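Putative exonuclease (Eubacterium rectale, PDB 3L0A) binds zinc and is probably a hydrolase, perhaps a nuclease, of the PDDEXK-like superfamily. Local coordinates at residues M225-I228 with L229-K232; A217-M220 with V221-M225; F91-A94 with E95-I98. One frame throughout, in Å; residues are numbered along the deposited sequence.

From the N terminus, contact 3 comes first, about two turns of helix 89-102 (residues 91-98) that pack against helix 54-67. The chain then runs through the central mixed sheet and helix 170-185 before it reaches helix 211-232, where contact 2 (217-225) and contact 1 (225-232) follow in series and share Met225. Each contact closes only helical turns, and none nests in or crosses another. Contact 2 places its helix against helix 170-185 and strand 126-136, contact 1 against helix 21-28 and the neighbourhood of the zinc site. Contact 3 lies across the chain's centre from both, about 36 Å from contact 2, centre to centre.

Contact 1: residues M225-I228 with L229-K232; sequences MPRI and LRVK
Arg227 and Val231, one turn apart, meet where CG2 of Val231 lies 3.5 Å from the plane of the Arg227 guanidinium, offset toward its rim and 3.6 Å from NE. With CG anti to the backbone N (chi1 170°) and a bend at chi2, the Arg227 chain turns down the helix so that its guanidinium comes to lie over Val231 CG2. In one of two modelled conformers of Arg230, hence doubtfully, NH2 of Arg230 stands at the edge of that guanidinium and Arg227 CD lies over one face of the Arg230 group, toward the rim. On another side of the helix, CE of Met225 (modelled as selenomethionine) rests 4.0 Å from Leu229 CG. Beneath these side chains, four backbone bonds join the turns, from Leu229 N to Met225 O at 2.7 Å through Lys232 N to Ile228 O. Further out, Arg227 NH2 forms a salt bridge with Glu37, and Val231 packs on Phe27 and Met41. Replacing this arginine by alanine is likely to leave Glu37 without its salt-bridge partner and Val231 CG2 without the guanidinium's cover. Such i to i+4 contacts mark the last turns of an alpha-helix, here with the Val231 side chain about 12 Å from the zinc ion bound by Cys36, Cys241, Cys244 and Cys247.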
HETATM    1  N   MSE A 225      15.790  30.805  -9.634  1.00 26.29           N
HETATM    2  CA  MSE A 225      15.312  31.326 -10.916  1.00 26.22           C
HETATM    3  C   MSE A 225      16.420  31.557 -11.959  1.00 27.28           C
HETATM    4  O   MSE A 225      16.170  31.335 -13.150  1.00 27.87           O
HETATM    5  CB  MSE A 225      14.480  32.616 -10.751  1.00 25.56           C
HETATM    6  CG  MSE A 225      13.041  32.388 -10.378  1.00 22.44           C
HETATM    7 SE   MSE A 225      12.127  31.484 -11.769  0.75 15.25          SE
HETATM    8  CE  MSE A 225      12.113  32.874 -13.073  1.00  3.81           C
ATOM      9  N   PRO A 226      17.621  32.044 -11.543  1.00 27.98           N
ATOM     10  CA  PRO A 226      18.645  32.253 -12.588  1.00 28.29           C
ATOM     11  C   PRO A 226      18.945  30.967 -13.387  1.00 28.23           C
ATOM     12  O   PRO A 226      18.933  30.987 -14.615  1.00 27.59           O
ATOM     13  CB  PRO A 226      19.881  32.752 -11.801  1.00 28.48           C
ATOM     14  CG  PRO A 226      19.330  33.329 -10.506  1.00 28.15           C
ATOM     15  CD  PRO A 226      18.059  32.543 -10.218  1.00 28.08           C
ATOM     16  N   ARG A 227      19.161  29.857 -12.696  1.00 28.46           N
ATOM     17  CA  ARG A 227      19.383  28.587 -13.388  1.00 29.06           C
ATOM     18  C   ARG A 227      18.210  28.208 -14.307  1.00 29.36           C
ATOM     19  O   ARG A 227      18.435  27.776 -15.447  1.00 29.45           O
ATOM     20  CB  ARG A 227      19.606  27.458 -12.382  1.00 29.56           C
ATOM     21  CG  ARG A 227      19.601  26.052 -13.000  1.00 29.53           C
ATOM     22  CD  ARG A 227      20.667  25.861 -14.144  1.00 28.57           C
ATOM     23  NE  ARG A 227      20.634  24.485 -14.669  1.00 29.68           N
ATOM     24  CZ  ARG A 227      21.531  23.925 -15.489  1.00 27.59           C
ATOM     25  NH1 ARG A 227      22.584  24.604 -15.927  1.00 27.13           N
ATOM     26  NH2 ARG A 227      21.371  22.662 -15.869  1.00 25.88           N
ATOM     27  N   ILE A 228      16.978  28.349 -13.793  1.00 29.18           N
ATOM     28  CA  ILE A 228      15.755  28.167 -14.587  1.00 28.74           C
ATOM     29  C   ILE A 228      15.817  29.065 -15.836  1.00 28.97           C
ATOM     30  O   ILE A 228      15.734  28.578 -16.958  1.00 28.58           O
ATOM     31  CB  ILE A 228      14.429  28.459 -13.753  1.00 28.67           C
ATOM     32  CG1 ILE A 228      14.225  27.418 -12.645  1.00 26.94           C
ATOM     33  CG2 ILE A 228      13.161  28.524 -14.661  1.00 27.23           C
ATOM     34  CD1 ILE A 228      13.365  27.922 -11.468  1.00 25.85           C
ATOM     35  N   LEU A 229      15.990  30.367 -15.658  1.00 29.58           N
ATOM     36  CA  LEU A 229      16.011  31.265 -16.821  1.00 30.24           C
ATOM     37  C   LEU A 229      17.041  30.862 -17.883  1.00 30.09           C
ATOM     38  O   LEU A 229      16.775  30.954 -19.090  1.00 29.60           O
ATOM     39  CB  LEU A 229      16.213  32.727 -16.392  1.00 30.91           C
ATOM     40  CG  LEU A 229      14.927  33.341 -15.839  1.00 31.93           C
ATOM     41  CD1 LEU A 229      15.225  34.599 -15.009  1.00 31.95           C
ATOM     42  CD2 LEU A 229      13.971  33.617 -17.012  1.00 32.92           C
ATOM     43  N   ARG A 230      18.203  30.394 -17.448  1.00 30.48           N
ATOM     44  CA  ARG A 230      19.252  29.933 -18.370  0.50 30.56           C
ATOM     45  C   ARG A 230      18.711  28.780 -19.214  1.00 30.75           C
ATOM     46  O   ARG A 230      18.811  28.780 -20.439  1.00 30.60           O
ATOM     47  CB  ARG A 230      20.523  29.501 -17.604  0.50 30.44           C
ATOM     48  CG  ARG A 230      21.554  30.632 -17.352  0.50 31.29           C
ATOM     49  CD  ARG A 230      22.456  30.392 -16.107  0.50 31.10           C
ATOM     50  NE  ARG A 230      23.313  29.201 -16.192  0.50 30.62           N
ATOM     51  CZ  ARG A 230      23.654  28.456 -15.142  0.50 28.67           C
ATOM     52  NH1 ARG A 230      23.211  28.768 -13.929  0.50 27.40           N
ATOM     53  NH2 ARG A 230      24.428  27.395 -15.303  0.50 28.22           N
ATOM     54  N   VAL A 231      18.103  27.792 -18.547  1.00 31.30           N
ATOM     55  CA  VAL A 231      17.596  26.610 -19.262  1.00 31.81           C
ATOM     56  C   VAL A 231      16.446  26.922 -20.280  1.00 32.66           C
ATOM     57  O   VAL A 231      16.494  26.485 -21.435  1.00 32.97           O
ATOM     58  CB  VAL A 231      17.173  25.484 -18.296  1.00 31.79           C
ATOM     59  CG1 VAL A 231      16.859  24.240 -19.084  1.00 30.30           C
ATOM     60  CG2 VAL A 231      18.265  25.188 -17.273  1.00 32.18           C
ATOM     61  N   LYS A 232      15.437  27.684 -19.857  1.00 33.37           N
ATOM     62  CA  LYS A 232      14.313  28.063 -20.728  1.00 33.80           C
ATOM     63  C   LYS A 232      14.742  28.870 -21.945  1.00 33.82           C
ATOM     64  O   LYS A 232      14.054  28.851 -22.954  1.00 33.43           O
ATOM     65  CB  LYS A 232      13.268  28.852 -19.928  1.00 34.11           C
ATOM     66  CG  LYS A 232      12.021  29.353 -20.707  1.00 35.23           C
ATOM     67  CD  LYS A 232      11.004  29.976 -19.714  1.00 36.63           C
ATOM     68  CE  LYS A 232       9.671  30.464 -20.337  1.00 37.30           C
ATOM     69  NZ  LYS A 232       8.817  31.243 -19.329  1.00 37.31           N
TER

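Contact 2: residues A217-M220 with V221-M225; sequences ALHM and VEMNM
The His219 imidazole is met obliquely by Met223 (modelled as selenomethionine), one turn on: SE lies 4.5 Å from the ring centroid and 39° off the ring normal, so this Met-aromatic contact is neither squarely over the face nor at the edge. The nearest atom is the terminal methyl, Met223 CE, 3.6 Å from His219 CE1, while SE and CG sit close to NE2. Two choices of torsion bring them together. His219 has CG anti to its own N (chi1 180°), which swings the ring outward, and Met223, bent at chi2 and chi3, folds back to meet it. Glu222 OE1 also approaches the ring obliquely, but at 4.3 Å from His219 ND1 the two atoms are not in contact.

Val221 faces another way. Its CG2 comes within 3.2 Å of Ala217 O, which also accepts the Val221 N-H at 3.0 Å. Further backbone bonds follow to the carbonyls of Leu218, His219 and Met220, the last from Asn224 N at 3.2 Å. Val221 continues outward onto Ile172 of helix 170-185 and Trp128 of strand 126-136.

This stretch of helix is therefore two-sided: Ala217 and Val221 are buried against the fold, whereas His219, Glu222 and Met223 are exposed. Any charge on the imidazole would probably be eased by the nearby carboxylate, and the contact with Met223, selenium in the modelled residue, is probably mainly dispersive.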
ATOM      1  N   ALA A 217      10.028  30.882   1.342  1.00 26.23           N
ATOM      2  CA  ALA A 217       9.820  30.205   0.052  1.00 26.09           C
ATOM      3  C   ALA A 217      10.044  31.135  -1.141  1.00 26.28           C
ATOM      4  O   ALA A 217      10.511  30.679  -2.187  1.00 25.32           O
ATOM      5  CB  ALA A 217       8.428  29.598  -0.025  1.00 25.94           C
ATOM      6  N   LEU A 218       9.685  32.423  -0.997  1.00 26.66           N
ATOM      7  CA  LEU A 218       9.894  33.403  -2.074  1.00 26.85           C
ATOM      8  C   LEU A 218      11.384  33.602  -2.251  1.00 27.65           C
ATOM      9  O   LEU A 218      11.845  33.879  -3.356  1.00 27.66           O
ATOM     10  CB  LEU A 218       9.191  34.730  -1.776  1.00 27.05           C
ATOM     11  CG  LEU A 218       9.084  35.769  -2.906  1.00 26.14           C
ATOM     12  CD1 LEU A 218       8.144  35.279  -4.006  1.00 24.83           C
ATOM     13  CD2 LEU A 218       8.624  37.137  -2.356  1.00 23.47           C
ATOM     14  N   HIS A 219      12.121  33.436  -1.152  1.00 28.89           N
ATOM     15  CA  HIS A 219      13.586  33.464  -1.161  1.00 30.19           C
ATOM     16  C   HIS A 219      14.156  32.309  -1.986  1.00 30.72           C
ATOM     17  O   HIS A 219      14.930  32.535  -2.902  1.00 30.57           O
ATOM     18  CB  HIS A 219      14.162  33.452   0.266  1.00 30.31           C
ATOM     19  CG  HIS A 219      15.657  33.485   0.307  1.00 32.15           C
ATOM     20  ND1 HIS A 219      16.385  34.644   0.131  1.00 33.67           N
ATOM     21  CD2 HIS A 219      16.565  32.492   0.475  1.00 33.57           C
ATOM     22  CE1 HIS A 219      17.675  34.365   0.192  1.00 34.04           C
ATOM     23  NE2 HIS A 219      17.812  33.067   0.404  1.00 33.49           N
HETATM   24  N   MSE A 220      13.756  31.085  -1.675  1.00 31.69           N
HETATM   25  CA  MSE A 220      14.164  29.919  -2.464  1.00 32.71           C
HETATM   26  C   MSE A 220      13.867  30.062  -3.962  1.00 31.13           C
HETATM   27  O   MSE A 220      14.666  29.646  -4.801  1.00 30.65           O
HETATM   28  CB  MSE A 220      13.496  28.641  -1.926  1.00 34.69           C
HETATM   29  CG  MSE A 220      14.190  28.037  -0.666  1.00 40.96           C
HETATM   30 SE   MSE A 220      16.145  27.810  -0.885  0.75 55.17          SE
HETATM   31  CE  MSE A 220      16.110  26.301  -2.173  1.00 48.67           C
ATOM     32  N   VAL A 221      12.717  30.647  -4.291  1.00 29.71           N
ATOM     33  CA  VAL A 221      12.366  30.940  -5.683  1.00 28.38           C
ATOM     34  C   VAL A 221      13.426  31.826  -6.308  1.00 27.79           C
ATOM     35  O   VAL A 221      13.942  31.511  -7.386  1.00 26.75           O
ATOM     36  CB  VAL A 221      10.989  31.624  -5.803  1.00 28.26           C
ATOM     37  CG1 VAL A 221      10.732  32.048  -7.232  1.00 26.89           C
ATOM     38  CG2 VAL A 221       9.912  30.683  -5.326  1.00 27.34           C
ATOM     39  N   GLU A 222      13.759  32.908  -5.603  1.00 27.11           N
ATOM     40  CA  GLU A 222      14.826  33.820  -6.022  1.00 27.22           C
ATOM     41  C   GLU A 222      16.152  33.125  -6.287  1.00 27.02           C
ATOM     42  O   GLU A 222      16.816  33.463  -7.263  1.00 26.48           O
ATOM     43  CB  GLU A 222      15.047  34.938  -4.980  1.00 27.53           C
ATOM     44  CG  GLU A 222      15.979  36.096  -5.442  1.00 27.99           C
ATOM     45  CD  GLU A 222      16.077  37.234  -4.418  1.00 30.66           C
ATOM     46  OE1 GLU A 222      15.550  37.054  -3.290  1.00 29.66           O
ATOM     47  OE2 GLU A 222      16.671  38.315  -4.741  1.00 32.28           O
HETATM   48  N   MSE A 223      16.543  32.171  -5.432  1.00 27.43           N
HETATM   49  CA  MSE A 223      17.858  31.496  -5.582  1.00 28.37           C
HETATM   50  C   MSE A 223      17.908  30.588  -6.806  1.00 27.74           C
HETATM   51  O   MSE A 223      18.959  30.433  -7.417  1.00 27.16           O
HETATM   52  CB  MSE A 223      18.253  30.658  -4.344  1.00 29.09           C
HETATM   53  CG  MSE A 223      18.511  31.427  -3.043  1.00 31.88           C
HETATM   54 SE   MSE A 223      19.756  32.952  -3.108  0.75 39.80          SE
HETATM   55  CE  MSE A 223      18.546  34.495  -3.324  1.00 36.50           C
ATOM     56  N   ASN A 224      16.771  29.970  -7.134  1.00 28.00           N
ATOM     57  CA  ASN A 224      16.682  29.002  -8.230  1.00 27.48           C
ATOM     58  C   ASN A 224      16.371  29.606  -9.588  1.00 27.24           C
ATOM     59  O   ASN A 224      16.658  28.973 -10.601  1.00 27.74           O
ATOM     60  CB  ASN A 224      15.626  27.966  -7.922  1.00 27.87           C
ATOM     61  CG  ASN A 224      16.063  27.005  -6.851  1.00 28.23           C
ATOM     62  OD1 ASN A 224      15.423  26.886  -5.818  1.00 29.90           O
ATOM     63  ND2 ASN A 224      17.170  26.333  -7.082  1.00 25.45           N
HETATM   64  N   MSE A 225      15.790  30.805  -9.634  1.00 26.29           N
HETATM   65  CA  MSE A 225      15.312  31.326 -10.916  1.00 26.22           C
HETATM   66  C   MSE A 225      16.420  31.557 -11.959  1.00 27.28           C
HETATM   67  O   MSE A 225      16.170  31.335 -13.150  1.00 27.87           O
HETATM   68  CB  MSE A 225      14.480  32.616 -10.751  1.00 25.56           C
HETATM   69  CG  MSE A 225      13.041  32.388 -10.378  1.00 22.44           C
HETATM   70 SE   MSE A 225      12.127  31.484 -11.769  0.75 15.25          SE
HETATM   71  CE  MSE A 225      12.113  32.874 -13.073  1.00  3.81           C
TER

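Contact 3: residues F91-A94 with E95-I98; sequences FKQA and EEII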
ATOM      1  N   PHE A  91     -15.793  10.976  -8.901  1.00 23.14           N
ATOM      2  CA  PHE A  91     -16.585  12.186  -9.129  1.00 23.09           C
ATOM      3  C   PHE A  91     -17.910  12.201  -8.370  1.00 23.06           C
ATOM      4  O   PHE A  91     -18.304  13.246  -7.890  1.00 22.48           O
ATOM      5  CB  PHE A  91     -16.743  12.434 -10.614  1.00 22.69           C
ATOM      6  CG  PHE A  91     -15.439  12.458 -11.303  1.00 21.85           C
ATOM      7  CD1 PHE A  91     -14.709  13.620 -11.357  1.00 20.42           C
ATOM      8  CD2 PHE A  91     -14.883  11.288 -11.773  1.00 22.54           C
ATOM      9  CE1 PHE A  91     -13.482  13.641 -11.924  1.00 24.01           C
ATOM     10  CE2 PHE A  91     -13.629  11.288 -12.365  1.00 23.51           C
ATOM     11  CZ  PHE A  91     -12.925  12.442 -12.448  1.00 21.73           C
ATOM     12  N   LYS A  92     -18.557  11.053  -8.200  1.00 23.95           N
ATOM     13  CA  LYS A  92     -19.681  10.989  -7.280  1.00 24.33           C
ATOM     14  C   LYS A  92     -19.203  11.373  -5.870  1.00 24.04           C
ATOM     15  O   LYS A  92     -19.940  12.035  -5.130  1.00 25.57           O
ATOM     16  CB  LYS A  92     -20.358   9.608  -7.308  1.00 25.34           C
ATOM     17  CG  LYS A  92     -21.153   9.260  -8.606  1.00 27.38           C
ATOM     18  CD  LYS A  92     -21.492   7.738  -8.649  1.00 29.68           C
ATOM     19  CE  LYS A  92     -22.609   7.303  -9.646  1.00 30.59           C
ATOM     20  NZ  LYS A  92     -23.993   7.222  -8.992  1.00 34.76           N
ATOM     21  N   GLN A  93     -17.990  10.985  -5.478  1.00 23.31           N
ATOM     22  CA  GLN A  93     -17.422  11.499  -4.228  1.00 23.58           C
ATOM     23  C   GLN A  93     -17.113  13.012  -4.269  1.00 22.87           C
ATOM     24  O   GLN A  93     -17.381  13.717  -3.296  1.00 20.33           O
ATOM     25  CB  GLN A  93     -16.144  10.765  -3.869  1.00 24.89           C
ATOM     26  CG  GLN A  93     -15.507  11.265  -2.546  1.00 26.75           C
ATOM     27  CD  GLN A  93     -14.216  10.513  -2.258  1.00 30.45           C
ATOM     28  OE1 GLN A  93     -13.247  10.550  -3.032  1.00 32.69           O
ATOM     29  NE2 GLN A  93     -14.210   9.806  -1.157  1.00 31.74           N
ATOM     30  N   ALA A  94     -16.513  13.507  -5.365  1.00 21.64           N
ATOM     31  CA  ALA A  94     -16.374  14.971  -5.521  1.00 21.50           C
ATOM     32  C   ALA A  94     -17.665  15.711  -5.163  1.00 21.58           C
ATOM     33  O   ALA A  94     -17.625  16.704  -4.452  1.00 23.02           O
ATOM     34  CB  ALA A  94     -15.974  15.328  -6.929  1.00 21.03           C
ATOM     35  N   GLU A  95     -18.819  15.268  -5.651  1.00 21.14           N
ATOM     36  CA  GLU A  95     -20.066  15.978  -5.275  1.00 21.46           C
ATOM     37  C   GLU A  95     -20.345  15.843  -3.796  1.00 21.05           C
ATOM     38  O   GLU A  95     -20.899  16.760  -3.187  1.00 21.20           O
ATOM     39  CB  GLU A  95     -21.281  15.547  -6.139  1.00 21.06           C
ATOM     40  CG  GLU A  95     -20.937  15.670  -7.651  1.00 22.04           C
ATOM     41  CD  GLU A  95     -22.166  15.793  -8.588  1.00 23.06           C
ATOM     42  OE1 GLU A  95     -23.256  15.302  -8.263  1.00 19.32           O
ATOM     43  OE2 GLU A  95     -22.019  16.364  -9.685  1.00 24.31           O
ATOM     44  N   GLU A  96     -19.954  14.719  -3.204  1.00 20.46           N
ATOM     45  CA  GLU A  96     -20.114  14.538  -1.754  1.00 21.04           C
ATOM     46  C   GLU A  96     -19.302  15.563  -0.990  1.00 19.32           C
ATOM     47  O   GLU A  96     -19.763  16.151   0.001  1.00 18.56           O
ATOM     48  CB  GLU A  96     -19.736  13.120  -1.292  1.00 21.42           C
ATOM     49  CG  GLU A  96     -20.923  12.111  -1.290  1.00 26.89           C
ATOM     50  CD  GLU A  96     -20.513  10.646  -0.975  1.00 35.60           C
ATOM     51  OE1 GLU A  96     -19.290  10.340  -0.845  1.00 36.16           O
ATOM     52  OE2 GLU A  96     -21.439   9.801  -0.877  1.00 42.28           O
ATOM     53  N   ILE A  97     -18.085  15.756  -1.455  1.00 18.03           N
ATOM     54  CA  ILE A  97     -17.197  16.731  -0.843  1.00 17.34           C
ATOM     55  C   ILE A  97     -17.797  18.125  -1.014  1.00 16.46           C
ATOM     56  O   ILE A  97     -17.838  18.886  -0.062  1.00 17.38           O
ATOM     57  CB  ILE A  97     -15.800  16.709  -1.444  1.00 15.69           C
ATOM     58  CG1 ILE A  97     -15.119  15.358  -1.201  1.00 17.56           C
ATOM     59  CG2 ILE A  97     -15.000  17.804  -0.861  1.00 17.27           C
ATOM     60  CD1 ILE A  97     -13.915  15.128  -2.061  1.00 16.90           C
ATOM     61  N   ILE A  98     -18.270  18.470  -2.208  1.00 16.32           N
ATOM     62  CA  ILE A  98     -18.867  19.831  -2.424  1.00 15.72           C
ATOM     63  C   ILE A  98     -20.018  20.105  -1.448  1.00 16.84           C
ATOM     64  O   ILE A  98     -20.155  21.228  -0.908  1.00 18.42           O
ATOM     65  CB  ILE A  98     -19.369  20.008  -3.846  1.00 14.84           C
ATOM     66  CG1 ILE A  98     -18.186  20.128  -4.820  1.00 15.47           C
ATOM     67  CG2 ILE A  98     -20.286  21.192  -4.001  1.00 12.91           C
ATOM     68  CD1 ILE A  98     -18.596  19.909  -6.305  1.00 12.33           C
TER
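Phe91 begins the stretch by accepting the Glu95 N-H at its carbonyl O, 3.1 Å away, and CG of Glu95 lies 3.6 Å from that same oxygen. The Phe91 ring leads away from the following turn, toward Leu57 and Val58. Lys92 comes next; its carbonyl O takes a weak bond from Glu96 N at 3.3 Å, and Glu96 CG lies alongside that oxygen.

Gln93 follows. Its O receives Ile97 N at 2.8 Å, while Glu96 CB packs 3.1 Å from the same oxygen. Ile97 CG1 also rests on it, turned there because CG1 stands anti to the carbonyl carbon (chi1 -63°), on the side of the backbone N. The Gln93 side chain is extended through CG and CD, and its CG is 4.2 Å from both Ile97 CD1 and Glu96 OE1, a loose association. Ala94 O accepts Ile98 N at 2.9 Å, and Ile98 CG1 lies close to the same oxygen. The side chains thus mostly touch carbonyl oxygens of the preceding turn.

These are about two regular alpha-helical turns away from the zinc site. Phe91, Ala94 and Ile98 turn one side of helix 89-102 onto helix 54-67, where Ala94 meets Tyr61 and Ile98 meets Tyr65; Glu95 OE2 adds a hydrogen bond to the Tyr61 hydroxyl, and Gln93 touches Lys198 in the loop after strand 191-197.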